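Local atomic coordinates of acyl-coenzyme A oxidase acox-1.1 (Caenorhabditis elegans, PDB entry 5K3I), a protein that catalyses the FAD-dependent desaturation of acyl-CoA to (2E)-enoyl-CoA, passing the electrons to oxygen to give hydrogen peroxide, the first step of peroxisomal beta-oxidation. Residues M113-V118 against I146-Q151; P190-K195 against I247-F252; V571-L576 against D598-Y603. The protein carries 1 engineered substitution. All coordinates share one frame; numbering follows the deposited sequence.

Contact 1 of 3, residues M113-V118 against I146-Q151. With FAD (flavin-adenine dinucleotide), chain I.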
loop_
_atom_site.group_PDB
_atom_site.type_symbol
_atom_site.label_atom_id
_atom_site.label_comp_id
_atom_site.label_asym_id
_atom_site.label_seq_id
_atom_site.Cartn_x
_atom_site.Cartn_y
_atom_site.Cartn_z
ATOM N N MET A 113 -24.259 1.664 -10.346
ATOM C CA MET A 113 -24.863 2.891 -9.841
ATOM C C MET A 113 -24.162 3.439 -8.600
ATOM O O MET A 113 -24.799 4.064 -7.747
ATOM C CB MET A 113 -26.348 2.665 -9.568
ATOM C CG MET A 113 -27.101 2.202 -10.802
ATOM S SD MET A 113 -28.881 2.092 -10.566
ATOM C CE MET A 113 -29.310 3.819 -10.420
ATOM N N ALA A 114 -22.851 3.213 -8.481
ATOM C CA ALA A 114 -22.135 3.706 -7.307
ATOM C C ALA A 114 -22.131 5.235 -7.267
ATOM O O ALA A 114 -22.459 5.845 -6.241
ATOM C CB ALA A 114 -20.705 3.167 -7.289
ATOM N N LEU A 115 -21.769 5.873 -8.377
ATOM C CA LEU A 115 -21.723 7.327 -8.429
ATOM C C LEU A 115 -23.088 7.958 -8.638
ATOM O O LEU A 115 -23.221 9.179 -8.490
ATOM C CB LEU A 115 -20.765 7.783 -9.517
ATOM C CG LEU A 115 -19.430 8.009 -8.808
ATOM C CD1 LEU A 115 -18.527 6.792 -8.943
ATOM C CD2 LEU A 115 -18.788 9.277 -9.307
ATOM N N HIS A 116 -24.086 7.165 -9.028
ATOM C CA HIS A 116 -25.466 7.639 -9.033
ATOM C C HIS A 116 -25.837 8.211 -7.667
ATOM O O HIS A 116 -26.414 9.300 -7.562
ATOM C CB HIS A 116 -26.382 6.480 -9.431
ATOM C CG HIS A 116 -27.812 6.864 -9.671
ATOM N ND1 HIS A 116 -28.261 7.346 -10.883
ATOM C CD2 HIS A 116 -28.905 6.780 -8.875
ATOM C CE1 HIS A 116 -29.563 7.567 -10.815
ATOM N NE2 HIS A 116 -29.979 7.230 -9.607
ATOM N N GLY A 117 -25.508 7.480 -6.605
ATOM C CA GLY A 117 -25.735 7.917 -5.243
ATOM C C GLY A 117 -24.707 8.869 -4.662
ATOM O O GLY A 117 -25.059 9.834 -3.979
ATOM N N VAL A 118 -23.426 8.582 -4.891
ATOM C CA VAL A 118 -22.372 9.341 -4.229
ATOM C C VAL A 118 -22.320 10.785 -4.732
ATOM O O VAL A 118 -22.081 11.715 -3.948
ATOM C CB VAL A 118 -21.023 8.618 -4.399
ATOM C CG1 VAL A 118 -19.866 9.502 -3.962
ATOM C CG2 VAL A 118 -21.020 7.322 -3.600
ATOM N N ILE A 146 -29.585 6.257 -15.147
ATOM C CA ILE A 146 -28.336 6.041 -14.431
ATOM C C ILE A 146 -27.416 7.216 -14.737
ATOM O O ILE A 146 -27.249 7.588 -15.905
ATOM C CB ILE A 146 -27.692 4.702 -14.831
ATOM C CG1 ILE A 146 -28.634 3.548 -14.480
ATOM C CG2 ILE A 146 -26.346 4.511 -14.132
ATOM C CD1 ILE A 146 -28.149 2.193 -14.954
ATOM N N GLY A 147 -26.814 7.785 -13.688
ATOM C CA GLY A 147 -26.144 9.064 -13.790
ATOM C C GLY A 147 -24.787 9.048 -13.111
ATOM O O GLY A 147 -24.463 8.151 -12.336
ATOM N N THR A 148 -23.987 10.059 -13.433
ATOM C CA THR A 148 -22.710 10.256 -12.770
ATOM C C THR A 148 -22.346 11.732 -12.838
ATOM O O THR A 148 -23.075 12.551 -13.410
ATOM C CB THR A 148 -21.612 9.398 -13.404
ATOM O OG1 THR A 148 -20.401 9.554 -12.652
ATOM C CG2 THR A 148 -21.369 9.840 -14.843
ATOM N N TYR A 149 -21.202 12.063 -12.241
ATOM C CA TYR A 149 -20.722 13.434 -12.100
ATOM C C TYR A 149 -19.396 13.507 -12.845
ATOM O O TYR A 149 -18.423 12.856 -12.448
ATOM C CB TYR A 149 -20.560 13.810 -10.627
ATOM C CG TYR A 149 -20.136 15.239 -10.415
ATOM C CD1 TYR A 149 -21.063 16.267 -10.472
ATOM C CD2 TYR A 149 -18.806 15.562 -10.190
ATOM C CE1 TYR A 149 -20.687 17.574 -10.284
ATOM C CE2 TYR A 149 -18.414 16.865 -10.004
ATOM C CZ TYR A 149 -19.350 17.866 -10.053
ATOM O OH TYR A 149 -18.955 19.171 -9.875
ATOM N N ALA A 150 -19.359 14.283 -13.928
ATOM C CA ALA A 150 -18.209 14.334 -14.829
ATOM C C ALA A 150 -17.482 15.672 -14.693
ATOM O O ALA A 150 -17.811 16.645 -15.369
ATOM C CB ALA A 150 -18.653 14.100 -16.274
ATOM N N GLN A 151 -16.473 15.707 -13.823
ATOM C CA GLN A 151 -15.639 16.886 -13.611
ATOM C C GLN A 151 -14.251 16.738 -14.223
ATOM O O GLN A 151 -13.861 17.522 -15.094
ATOM C CB GLN A 151 -15.531 17.149 -12.107
ATOM C CG GLN A 151 -14.756 18.383 -11.729
ATOM C CD GLN A 151 -14.964 18.745 -10.271
ATOM O OE1 GLN A 151 -16.014 19.259 -9.888
ATOM N NE2 GLN A 151 -13.967 18.451 -9.439
HETATM P PA FAD I . -2.611 15.846 -10.604
HETATM O O1A FAD I . -2.873 17.229 -10.070
HETATM O O2A FAD I . -2.540 15.893 -12.115
HETATM O O5B FAD I . -1.199 15.316 -9.964
HETATM C C5B FAD I . -1.151 15.460 -8.566
HETATM C C4B FAD I . 0.355 15.579 -8.232
HETATM O O4B FAD I . 0.784 16.760 -8.560
HETATM C C3B FAD I . 0.385 15.438 -6.708
HETATM O O3B FAD I . 1.495 14.743 -6.334
HETATM C C2B FAD I . 0.395 16.878 -6.169
HETATM O O2B FAD I . 1.488 16.947 -5.143
HETATM C C1B FAD I . 0.756 17.620 -7.177
HETATM N N9A FAD I . -0.005 18.829 -7.401
HETATM C C8A FAD I . -0.982 19.061 -8.297
HETATM N N7A FAD I . -1.381 20.320 -8.151
HETATM C C5A FAD I . -0.631 20.885 -7.158
HETATM C C6A FAD I . -0.593 22.136 -6.576
HETATM N N6A FAD I . -1.281 23.394 -6.710
HETATM N N1A FAD I . 0.278 22.394 -5.595
HETATM C C2A FAD I . 1.133 21.432 -5.161
HETATM N N3A FAD I . 1.095 20.214 -5.725
HETATM C C4A FAD I . 0.221 19.950 -6.714
HETATM N N1 FAD I . -13.073 12.582 -11.119
HETATM C C2 FAD I . -14.444 13.006 -11.434
HETATM O O2 FAD I . -14.628 14.084 -11.939
HETATM N N3 FAD I . -15.542 12.068 -11.106
HETATM C C4 FAD I . -15.246 10.781 -10.494
HETATM O O4 FAD I . -16.097 10.033 -10.236
HETATM C C4X FAD I . -13.836 10.367 -10.186
HETATM N N5 FAD I . -13.520 9.091 -9.584
HETATM C C5X FAD I . -12.114 8.737 -9.290
HETATM C C6 FAD I . -11.841 7.491 -8.705
HETATM C C7 FAD I . -10.501 7.158 -8.433
HETATM C C7M FAD I . -10.542 5.751 -7.801
HETATM C C8 FAD I . -9.450 8.044 -8.739
HETATM C C8M FAD I . -8.008 7.663 -8.438
HETATM C C9 FAD I . -9.737 9.292 -9.330
HETATM C C9A FAD I . -11.083 9.625 -9.598
HETATM N N10 FAD I . -11.415 10.948 -10.224
HETATM C C10 FAD I . -12.791 11.285 -10.506
HETATM C "C1'" FAD I . -10.369 11.900 -10.550
HETATM C "C2'" FAD I . -9.925 12.666 -9.283
HETATM O "O2'" FAD I . -10.861 13.639 -8.929
HETATM C "C3'" FAD I . -8.596 13.311 -9.643
HETATM O "O3'" FAD I . -7.785 12.274 -10.085
HETATM C "C4'" FAD I . -8.052 13.945 -8.374
HETATM O "O4'" FAD I . -8.700 15.160 -8.176
HETATM C "C5'" FAD I . -6.555 14.219 -8.506
HETATM O "O5'" FAD I . -6.355 15.310 -9.382
HETATM P P FAD I . -5.346 14.980 -10.646
HETATM O O1P FAD I . -5.742 13.655 -11.284
HETATM O O2P FAD I . -5.386 16.046 -11.696
HETATM O O3P FAD I . -3.796 14.811 -10.098
#
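Leu115 and His116, in the first turn of helix 114-127, lie against Gly147 and Thr148 of strand 147-150, the short helix and strand axes passing 6.3 Å apart at 71°. The one hydrogen bond across is weak: Gly147 N reaches His116 ND1 at 3.2 Å, meeting the imidazole at its edge and in its plane. With CG anti to the backbone N (chi1 -172°), the His116 ring is set beside the strand; NE2 bonds to Ala140 O, a pattern consistent with a neutral ring protonated on NE2. The bent end of Met113 brings CE over one face of this imidazole. Nearer the backbone in the same side chain, Met113 CG packs on Ile146 CG2 at 4.1 Å, the two side chains crossing at about a right angle. Leu115 CB comes within 3.6 Å of Thr148 OG1, a hydroxyl whose polar partner is Gly191 O. At the strand's end and just past it, Tyr149 O accepts from FAD N3 at 3.3 Å and Gln151 N donates to FAD O2 at 3.1 Å. The Leu115 side chain borders the flavin at O4. Helix start and strand thus line the pyrimidine end of the isoalloxazine, part of the FAD site that acyl-CoA oxidases build from both subunits.

Contact 2 of 3, residues P190-K195 against I247-F252; sequences PGNLGK and IVDNGF. With FAD (flavin-adenine dinucleotide), chain I.
The type II beta turn Pro190-Leu193 is part of the FAD site, and residues 247-252 hold it from behind. Gly191 N donates to FAD O4 at 3.1 Å, while Pro190 CA approaches FAD C4; a donor at O4 would probably help to stabilise negative charge as the flavin is reduced. Behind the turn, Pro190 O accepts from Gly251 N across the contact at 3.1 Å, the donor tilted 28° from the carbonyl plane. Asp249 does most of the gripping. Its backbone O accepts from Gly194 N at 3.0 Å, and its chi1 of 49°, with CG between the backbone N and carbonyl carbon, turns the carboxylate toward the backbone of Asn192-Lys195. There OD2 accepts from Lys195 N at 2.8 Å and OD1 from Asn192 ND2 at 3.2 Å, both donors meeting the carboxylate from out of its plane. The second bond lies in the Asn192 amide plane, which stands 53° from that of the carboxylate; Asn111 O is another partner of the same ND2, and Ser196 OG of OD1. In the fold, the turn follows strand 187-188, an outer strand of the small antiparallel sheet whose middle strand, 251-255, begins at the end of this contact. Glycines allow the backbones to close up, with Gly194 CA and Gly251 CA 3.6 Å apart. Val248 CG1 packs against Gly191 CA at 3.7 Å. Asn250 ND2 approaches that same CA atom at 3.3 Å; its amide is held by Trp189 O through ND2 and by Lys242 NZ through OD1.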
loop_
_atom_site.group_PDB
_atom_site.type_symbol
_atom_site.label_atom_id
_atom_site.label_comp_id
_atom_site.label_asym_id
_atom_site.label_seq_id
_atom_site.Cartn_x
_atom_site.Cartn_y
_atom_site.Cartn_z
ATOM N N PRO A 190 -14.663 10.020 -14.282
ATOM C CA PRO A 190 -16.003 9.906 -13.694
ATOM C C PRO A 190 -16.458 8.455 -13.654
ATOM O O PRO A 190 -16.469 7.755 -14.669
ATOM C CB PRO A 190 -16.862 10.760 -14.631
ATOM C CG PRO A 190 -15.937 11.792 -15.070
ATOM C CD PRO A 190 -14.650 11.100 -15.290
ATOM N N GLY A 191 -16.835 8.007 -12.462
ATOM C CA GLY A 191 -17.203 6.617 -12.293
ATOM C C GLY A 191 -18.534 6.321 -12.958
ATOM O O GLY A 191 -19.429 7.163 -13.003
ATOM N N ASN A 192 -18.643 5.119 -13.518
ATOM C CA ASN A 192 -19.840 4.615 -14.178
ATOM C C ASN A 192 -20.156 5.398 -15.445
ATOM O O ASN A 192 -21.285 5.337 -15.941
ATOM C CB ASN A 192 -21.046 4.615 -13.236
ATOM C CG ASN A 192 -20.832 3.732 -12.023
ATOM O OD1 ASN A 192 -21.011 4.161 -10.881
ATOM N ND2 ASN A 192 -20.454 2.479 -12.267
ATOM N N LEU A 193 -19.181 6.139 -15.978
ATOM C CA LEU A 193 -19.374 6.952 -17.169
ATOM C C LEU A 193 -19.135 6.151 -18.437
ATOM O O LEU A 193 -19.735 6.447 -19.475
ATOM C CB LEU A 193 -18.436 8.166 -17.141
ATOM C CG LEU A 193 -18.466 9.122 -18.341
ATOM C CD1 LEU A 193 -19.868 9.631 -18.573
ATOM C CD2 LEU A 193 -17.488 10.277 -18.170
ATOM N N GLY A 194 -18.277 5.135 -18.374
ATOM C CA GLY A 194 -17.855 4.470 -19.590
ATOM C C GLY A 194 -18.953 3.652 -20.242
ATOM O O GLY A 194 -19.114 3.681 -21.466
ATOM N N LYS A 195 -19.717 2.905 -19.441
ATOM C CA LYS A 195 -20.662 1.948 -20.007
ATOM C C LYS A 195 -22.062 2.026 -19.407
ATOM O O LYS A 195 -23.039 1.687 -20.081
ATOM C CB LYS A 195 -20.117 0.531 -19.845
ATOM C CG LYS A 195 -18.805 0.292 -20.552
ATOM C CD LYS A 195 -18.990 0.380 -22.059
ATOM C CE LYS A 195 -17.688 0.722 -22.762
ATOM N NZ LYS A 195 -17.790 0.573 -24.244
ATOM N N ILE A 247 -15.255 -2.958 -10.604
ATOM C CA ILE A 247 -16.637 -3.160 -11.024
ATOM C C ILE A 247 -17.221 -1.847 -11.551
ATOM O O ILE A 247 -18.094 -1.850 -12.432
ATOM C CB ILE A 247 -17.454 -3.754 -9.863
ATOM C CG1 ILE A 247 -16.912 -5.141 -9.506
ATOM C CG2 ILE A 247 -18.917 -3.853 -10.243
ATOM C CD1 ILE A 247 -17.720 -5.863 -8.446
ATOM N N VAL A 248 -16.751 -0.710 -11.032
ATOM C CA VAL A 248 -17.106 0.597 -11.586
ATOM C C VAL A 248 -16.437 0.807 -12.941
ATOM O O VAL A 248 -15.223 0.619 -13.095
ATOM C CB VAL A 248 -16.728 1.713 -10.608
ATOM C CG1 VAL A 248 -16.810 3.050 -11.306
ATOM C CG2 VAL A 248 -17.660 1.683 -9.414
ATOM N N ASP A 249 -17.239 1.181 -13.938
ATOM C CA ASP A 249 -16.735 1.463 -15.282
ATOM C C ASP A 249 -16.367 2.943 -15.426
ATOM O O ASP A 249 -17.073 3.736 -16.062
ATOM C CB ASP A 249 -17.769 1.062 -16.322
ATOM C CG ASP A 249 -19.138 1.601 -16.000
ATOM O OD1 ASP A 249 -19.781 1.077 -15.064
ATOM O OD2 ASP A 249 -19.554 2.572 -16.672
ATOM N N ASN A 250 -15.223 3.309 -14.843
ATOM C CA ASN A 250 -14.750 4.681 -14.974
ATOM C C ASN A 250 -14.535 4.979 -16.453
ATOM O O ASN A 250 -14.011 4.144 -17.195
ATOM C CB ASN A 250 -13.454 4.880 -14.179
ATOM C CG ASN A 250 -13.658 4.746 -12.678
ATOM O OD1 ASN A 250 -13.518 3.662 -12.108
ATOM N ND2 ASN A 250 -13.982 5.857 -12.028
ATOM N N GLY A 251 -14.945 6.174 -16.892
ATOM C CA GLY A 251 -15.131 6.427 -18.301
ATOM C C GLY A 251 -14.431 7.674 -18.804
ATOM O O GLY A 251 -14.004 8.538 -18.036
ATOM N N PHE A 252 -14.313 7.735 -20.132
ATOM C CA PHE A 252 -13.971 8.955 -20.847
ATOM C C PHE A 252 -15.183 9.452 -21.621
ATOM O O PHE A 252 -16.071 8.673 -21.983
ATOM C CB PHE A 252 -12.767 8.766 -21.788
ATOM C CG PHE A 252 -12.956 7.723 -22.873
ATOM C CD1 PHE A 252 -13.722 7.981 -24.008
ATOM C CD2 PHE A 252 -12.299 6.504 -22.784
ATOM C CE1 PHE A 252 -13.861 7.018 -25.003
ATOM C CE2 PHE A 252 -12.433 5.548 -23.772
ATOM C CZ PHE A 252 -13.211 5.803 -24.883
HETATM P PA FAD I . -2.611 15.846 -10.604
HETATM O O1A FAD I . -2.873 17.229 -10.070
HETATM O O2A FAD I . -2.540 15.893 -12.115
HETATM O O5B FAD I . -1.199 15.316 -9.964
HETATM C C5B FAD I . -1.151 15.460 -8.566
HETATM C C4B FAD I . 0.355 15.579 -8.232
HETATM O O4B FAD I . 0.784 16.760 -8.560
HETATM C C3B FAD I . 0.385 15.438 -6.708
HETATM O O3B FAD I . 1.495 14.743 -6.334
HETATM C C2B FAD I . 0.395 16.878 -6.169
HETATM O O2B FAD I . 1.488 16.947 -5.143
HETATM C C1B FAD I . 0.756 17.620 -7.177
HETATM N N9A FAD I . -0.005 18.829 -7.401
HETATM C C8A FAD I . -0.982 19.061 -8.297
HETATM N N7A FAD I . -1.381 20.320 -8.151
HETATM C C5A FAD I . -0.631 20.885 -7.158
HETATM C C6A FAD I . -0.593 22.136 -6.576
HETATM N N6A FAD I . -1.281 23.394 -6.710
HETATM N N1A FAD I . 0.278 22.394 -5.595
HETATM C C2A FAD I . 1.133 21.432 -5.161
HETATM N N3A FAD I . 1.095 20.214 -5.725
HETATM C C4A FAD I . 0.221 19.950 -6.714
HETATM N N1 FAD I . -13.073 12.582 -11.119
HETATM C C2 FAD I . -14.444 13.006 -11.434
HETATM O O2 FAD I . -14.628 14.084 -11.939
HETATM N N3 FAD I . -15.542 12.068 -11.106
HETATM C C4 FAD I . -15.246 10.781 -10.494
HETATM O O4 FAD I . -16.097 10.033 -10.236
HETATM C C4X FAD I . -13.836 10.367 -10.186
HETATM N N5 FAD I . -13.520 9.091 -9.584
HETATM C C5X FAD I . -12.114 8.737 -9.290
HETATM C C6 FAD I . -11.841 7.491 -8.705
HETATM C C7 FAD I . -10.501 7.158 -8.433
HETATM C C7M FAD I . -10.542 5.751 -7.801
HETATM C C8 FAD I . -9.450 8.044 -8.739
HETATM C C8M FAD I . -8.008 7.663 -8.438
HETATM C C9 FAD I . -9.737 9.292 -9.330
HETATM C C9A FAD I . -11.083 9.625 -9.598
HETATM N N10 FAD I . -11.415 10.948 -10.224
HETATM C C10 FAD I . -12.791 11.285 -10.506
HETATM C "C1'" FAD I . -10.369 11.900 -10.550
HETATM C "C2'" FAD I . -9.925 12.666 -9.283
HETATM O "O2'" FAD I . -10.861 13.639 -8.929
HETATM C "C3'" FAD I . -8.596 13.311 -9.643
HETATM O "O3'" FAD I . -7.785 12.274 -10.085
HETATM C "C4'" FAD I . -8.052 13.945 -8.374
HETATM O "O4'" FAD I . -8.700 15.160 -8.176
HETATM C "C5'" FAD I . -6.555 14.219 -8.506
HETATM O "O5'" FAD I . -6.355 15.310 -9.382
HETATM P P FAD I . -5.346 14.980 -10.646
HETATM O O1P FAD I . -5.742 13.655 -11.284
HETATM O O2P FAD I . -5.386 16.046 -11.696
HETATM O O3P FAD I . -3.796 14.811 -10.098
#

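Contact 3 of 3, residues V571-L576 against D598-Y603. With ATP (adenosine-5'-triphosphate), chain N.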
loop_
_atom_site.group_PDB
_atom_site.type_symbol
_atom_site.label_atom_id
_atom_site.label_comp_id
_atom_site.label_asym_id
_atom_site.label_seq_id
_atom_site.Cartn_x
_atom_site.Cartn_y
_atom_site.Cartn_z
ATOM N N VAL A 571 -3.879 8.434 22.197
ATOM C CA VAL A 571 -3.078 9.634 22.457
ATOM C C VAL A 571 -1.608 9.295 22.690
ATOM O O VAL A 571 -0.727 10.087 22.344
ATOM C CB VAL A 571 -3.664 10.447 23.634
ATOM C CG1 VAL A 571 -5.067 10.941 23.296
ATOM C CG2 VAL A 571 -3.668 9.633 24.902
ATOM N N ASN A 572 -1.304 8.116 23.240
ATOM C CA ASN A 572 0.106 7.782 23.441
ATOM C C ASN A 572 0.791 7.332 22.155
ATOM O O ASN A 572 1.946 7.700 21.912
ATOM C CB ASN A 572 0.267 6.718 24.530
ATOM C CG ASN A 572 -0.012 7.260 25.924
ATOM O OD1 ASN A 572 0.835 7.920 26.524
ATOM N ND2 ASN A 572 -1.182 6.945 26.460
ATOM N N TYR A 573 0.098 6.555 21.317
ATOM C CA TYR A 573 0.670 6.154 20.031
ATOM C C TYR A 573 0.909 7.360 19.135
ATOM O O TYR A 573 1.990 7.516 18.555
ATOM C CB TYR A 573 -0.252 5.148 19.337
ATOM C CG TYR A 573 0.332 4.559 18.059
ATOM C CD1 TYR A 573 1.189 3.469 18.098
ATOM C CD2 TYR A 573 0.027 5.097 16.817
ATOM C CE1 TYR A 573 1.723 2.929 16.936
ATOM C CE2 TYR A 573 0.559 4.562 15.654
ATOM C CZ TYR A 573 1.400 3.480 15.720
ATOM O OH TYR A 573 1.932 2.942 14.574
ATOM N N GLU A 574 -0.092 8.233 19.018
ATOM C CA GLU A 574 0.014 9.379 18.122
ATOM C C GLU A 574 1.069 10.360 18.617
ATOM O O GLU A 574 1.921 10.808 17.840
ATOM C CB GLU A 574 -1.348 10.053 17.976
ATOM C CG GLU A 574 -2.470 9.105 17.536
ATOM C CD GLU A 574 -2.229 8.464 16.177
ATOM O OE1 GLU A 574 -1.640 9.133 15.303
ATOM O OE2 GLU A 574 -2.646 7.299 15.985
ATOM N N LEU A 575 1.001 10.740 19.900
ATOM C CA LEU A 575 2.005 11.640 20.467
ATOM C C LEU A 575 3.421 11.112 20.275
ATOM O O LEU A 575 4.337 11.876 19.941
ATOM C CB LEU A 575 1.742 11.881 21.955
ATOM C CG LEU A 575 2.739 12.800 22.653
ATOM C CD1 LEU A 575 2.975 14.065 21.842
ATOM C CD2 LEU A 575 2.246 13.135 24.045
ATOM N N LEU A 576 3.627 9.811 20.471
ATOM C CA LEU A 576 4.949 9.251 20.223
ATOM C C LEU A 576 5.341 9.425 18.763
ATOM O O LEU A 576 6.474 9.804 18.451
ATOM C CB LEU A 576 4.977 7.777 20.619
ATOM C CG LEU A 576 6.300 7.047 20.351
ATOM C CD1 LEU A 576 7.477 7.758 21.026
ATOM C CD2 LEU A 576 6.233 5.575 20.777
ATOM N N ASP A 598 5.967 3.663 27.857
ATOM C CA ASP A 598 5.443 2.675 28.806
ATOM C C ASP A 598 3.920 2.658 28.809
ATOM O O ASP A 598 3.293 1.599 28.958
ATOM C CB ASP A 598 5.984 2.953 30.210
ATOM C CG ASP A 598 7.486 2.824 30.291
ATOM O OD1 ASP A 598 8.023 1.942 29.596
ATOM O OD2 ASP A 598 8.125 3.601 31.025
ATOM N N GLN A 599 3.309 3.821 28.633
ATOM C CA GLN A 599 1.859 3.884 28.547
ATOM C C GLN A 599 1.328 3.167 27.318
ATOM O O GLN A 599 0.321 2.458 27.394
ATOM C CB GLN A 599 1.438 5.340 28.550
ATOM C CG GLN A 599 1.652 5.952 29.895
ATOM C CD GLN A 599 0.692 5.347 30.850
ATOM O OE1 GLN A 599 -0.476 5.617 30.757
ATOM N NE2 GLN A 599 1.168 4.525 31.780
ATOM N N LEU A 600 2.004 3.333 26.180
ATOM C CA LEU A 600 1.605 2.660 24.949
ATOM C C LEU A 600 1.598 1.148 25.141
ATOM O O LEU A 600 0.628 0.466 24.797
ATOM C CB LEU A 600 2.538 3.080 23.810
ATOM C CG LEU A 600 2.525 2.274 22.500
ATOM C CD1 LEU A 600 1.129 2.172 21.940
ATOM C CD2 LEU A 600 3.450 2.900 21.480
ATOM N N TYR A 601 2.677 0.605 25.698
ATOM C CA TYR A 601 2.765 -0.843 25.859
ATOM C C TYR A 601 1.800 -1.332 26.929
ATOM O O TYR A 601 1.321 -2.471 26.868
ATOM C CB TYR A 601 4.200 -1.238 26.185
ATOM C CG TYR A 601 5.168 -0.719 25.148
ATOM C CD1 TYR A 601 4.882 -0.847 23.797
ATOM C CD2 TYR A 601 6.325 -0.043 25.513
ATOM C CE1 TYR A 601 5.740 -0.355 22.840
ATOM C CE2 TYR A 601 7.189 0.457 24.562
ATOM C CZ TYR A 601 6.884 0.296 23.223
ATOM O OH TYR A 601 7.724 0.784 22.257
ATOM N N PHE A 602 1.493 -0.484 27.908
ATOM C CA PHE A 602 0.499 -0.853 28.908
ATOM C C PHE A 602 -0.886 -0.964 28.290
ATOM O O PHE A 602 -1.590 -1.961 28.483
ATOM C CB PHE A 602 0.495 0.169 30.044
ATOM C CG PHE A 602 -0.601 -0.049 31.042
ATOM C CD1 PHE A 602 -0.449 -0.964 32.074
ATOM C CD2 PHE A 602 -1.796 0.642 30.929
ATOM C CE1 PHE A 602 -1.468 -1.169 32.988
ATOM C CE2 PHE A 602 -2.818 0.439 31.831
ATOM C CZ PHE A 602 -2.661 -0.468 32.869
ATOM N N TYR A 603 -1.307 0.066 27.568
ATOM C CA TYR A 603 -2.640 0.054 26.987
ATOM C C TYR A 603 -2.804 -0.955 25.858
ATOM O O TYR A 603 -3.936 -1.354 25.574
ATOM C CB TYR A 603 -3.001 1.454 26.539
ATOM C CG TYR A 603 -3.473 2.300 27.700
ATOM C CD1 TYR A 603 -4.723 2.069 28.259
ATOM C CD2 TYR A 603 -2.683 3.315 28.240
ATOM C CE1 TYR A 603 -5.180 2.802 29.311
ATOM C CE2 TYR A 603 -3.142 4.071 29.304
ATOM C CZ TYR A 603 -4.397 3.804 29.836
ATOM O OH TYR A 603 -4.917 4.534 30.878
HETATM P PG ATP N . 10.151 4.635 14.852
HETATM O O1G ATP N . 11.234 4.155 15.787
HETATM O O2G ATP N . 10.593 5.702 13.882
HETATM O O3G ATP N . 8.830 4.912 15.526
HETATM P PB ATP N . 8.558 3.301 12.966
HETATM O O1B ATP N . 7.669 4.477 13.294
HETATM O O2B ATP N . 9.018 3.087 11.546
HETATM O O3B ATP N . 9.857 3.359 13.915
HETATM P PA ATP N . 7.106 1.868 14.896
HETATM O O1A ATP N . 6.877 3.271 15.401
HETATM O O2A ATP N . 7.865 0.877 15.745
HETATM O O3A ATP N . 7.825 1.954 13.457
HETATM O "O5'" ATP N . 5.680 1.224 14.523
HETATM C "C5'" ATP N . 4.820 1.866 13.585
HETATM C "C4'" ATP N . 4.185 0.839 12.653
HETATM O "O4'" ATP N . 5.026 0.617 11.517
HETATM C "C3'" ATP N . 3.975 -0.505 13.334
HETATM O "O3'" ATP N . 2.578 -0.796 13.424
HETATM C "C2'" ATP N . 4.657 -1.531 12.453
HETATM O "O2'" ATP N . 3.741 -2.571 12.102
HETATM C "C1'" ATP N . 5.096 -0.777 11.208
HETATM N N9 ATP N . 6.482 -1.167 10.845
HETATM C C8 ATP N . 7.609 -0.732 11.437
HETATM N N7 ATP N . 8.707 -1.288 10.863
HETATM C C5 ATP N . 8.281 -2.100 9.879
HETATM C C6 ATP N . 8.916 -2.991 8.878
HETATM N N6 ATP N . 10.262 -3.127 8.814
HETATM N N1 ATP N . 8.105 -3.663 8.032
HETATM C C2 ATP N . 6.766 -3.537 8.083
HETATM N N3 ATP N . 6.125 -2.749 8.964
HETATM C C4 ATP N . 6.814 -2.018 9.871
#
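Tyr573 meets Leu600 at the edge of its ring: CD1 of the leucine lies near the ring plane, 4.1 Å from Tyr573 CD1. The Tyr603 ring carries Phe602 CD2 over the centre of one face and meets the His568 ring with nearly parallel planes, while Asn572 ND2 comes obliquely to within 4.3 Å of Tyr603 CD2. The amides of Asn572 and Gln599 are turned 69° from each other and make no bond. Instead, Asn572 OD1 rests on the aliphatic Gln599 CB at 3.3 Å; its polar partner is Tyr491 OH, and ND2 is taken by His568 O. This is a helix-helix contact of the C-terminal helical region of the oxidase, between helices 557-577 and 590-616, whose short segments run roughly antiparallel at 142° with axes 8.8 Å apart. Leu600 fills the interface, its CD2 touching Leu576 CD2 at 3.9 Å where the two side chains cross at about a right angle. Chi1 of -174°, placing CG anti to the backbone N, sends the Tyr573 ring past Leu600 toward the nucleotide, and Tyr573 OH ends 3.2 Å from ATP C5'. His342 NE2 and Tyr581 OH of the second subunit hydrogen-bond to the same ATP. On the far helix, Tyr601 OH bonds to Glu530 OE2 of the second subunit.

From the N terminus, contact 1 comes first, closing a mostly helical loop of 27 residues between the start of helix 114-127 and strand 147-150. Contact 2 follows in series and spans 51 residues rich in strand; contact 3 closes a short helical connection near the C terminus. None nests in or crosses another. Contacts 1 and 2, with centres 9 Å apart, are joined directly, Asn192 OD1 taking Leu115 N at 3.1 Å, and together they tie the N-terminal helices to the beta domain around one flavin. Contact 3 lies beyond the chain's centre, about 42 Å from contact 1 between centres, where C-terminal helices border ATP. All three touch the second subunit.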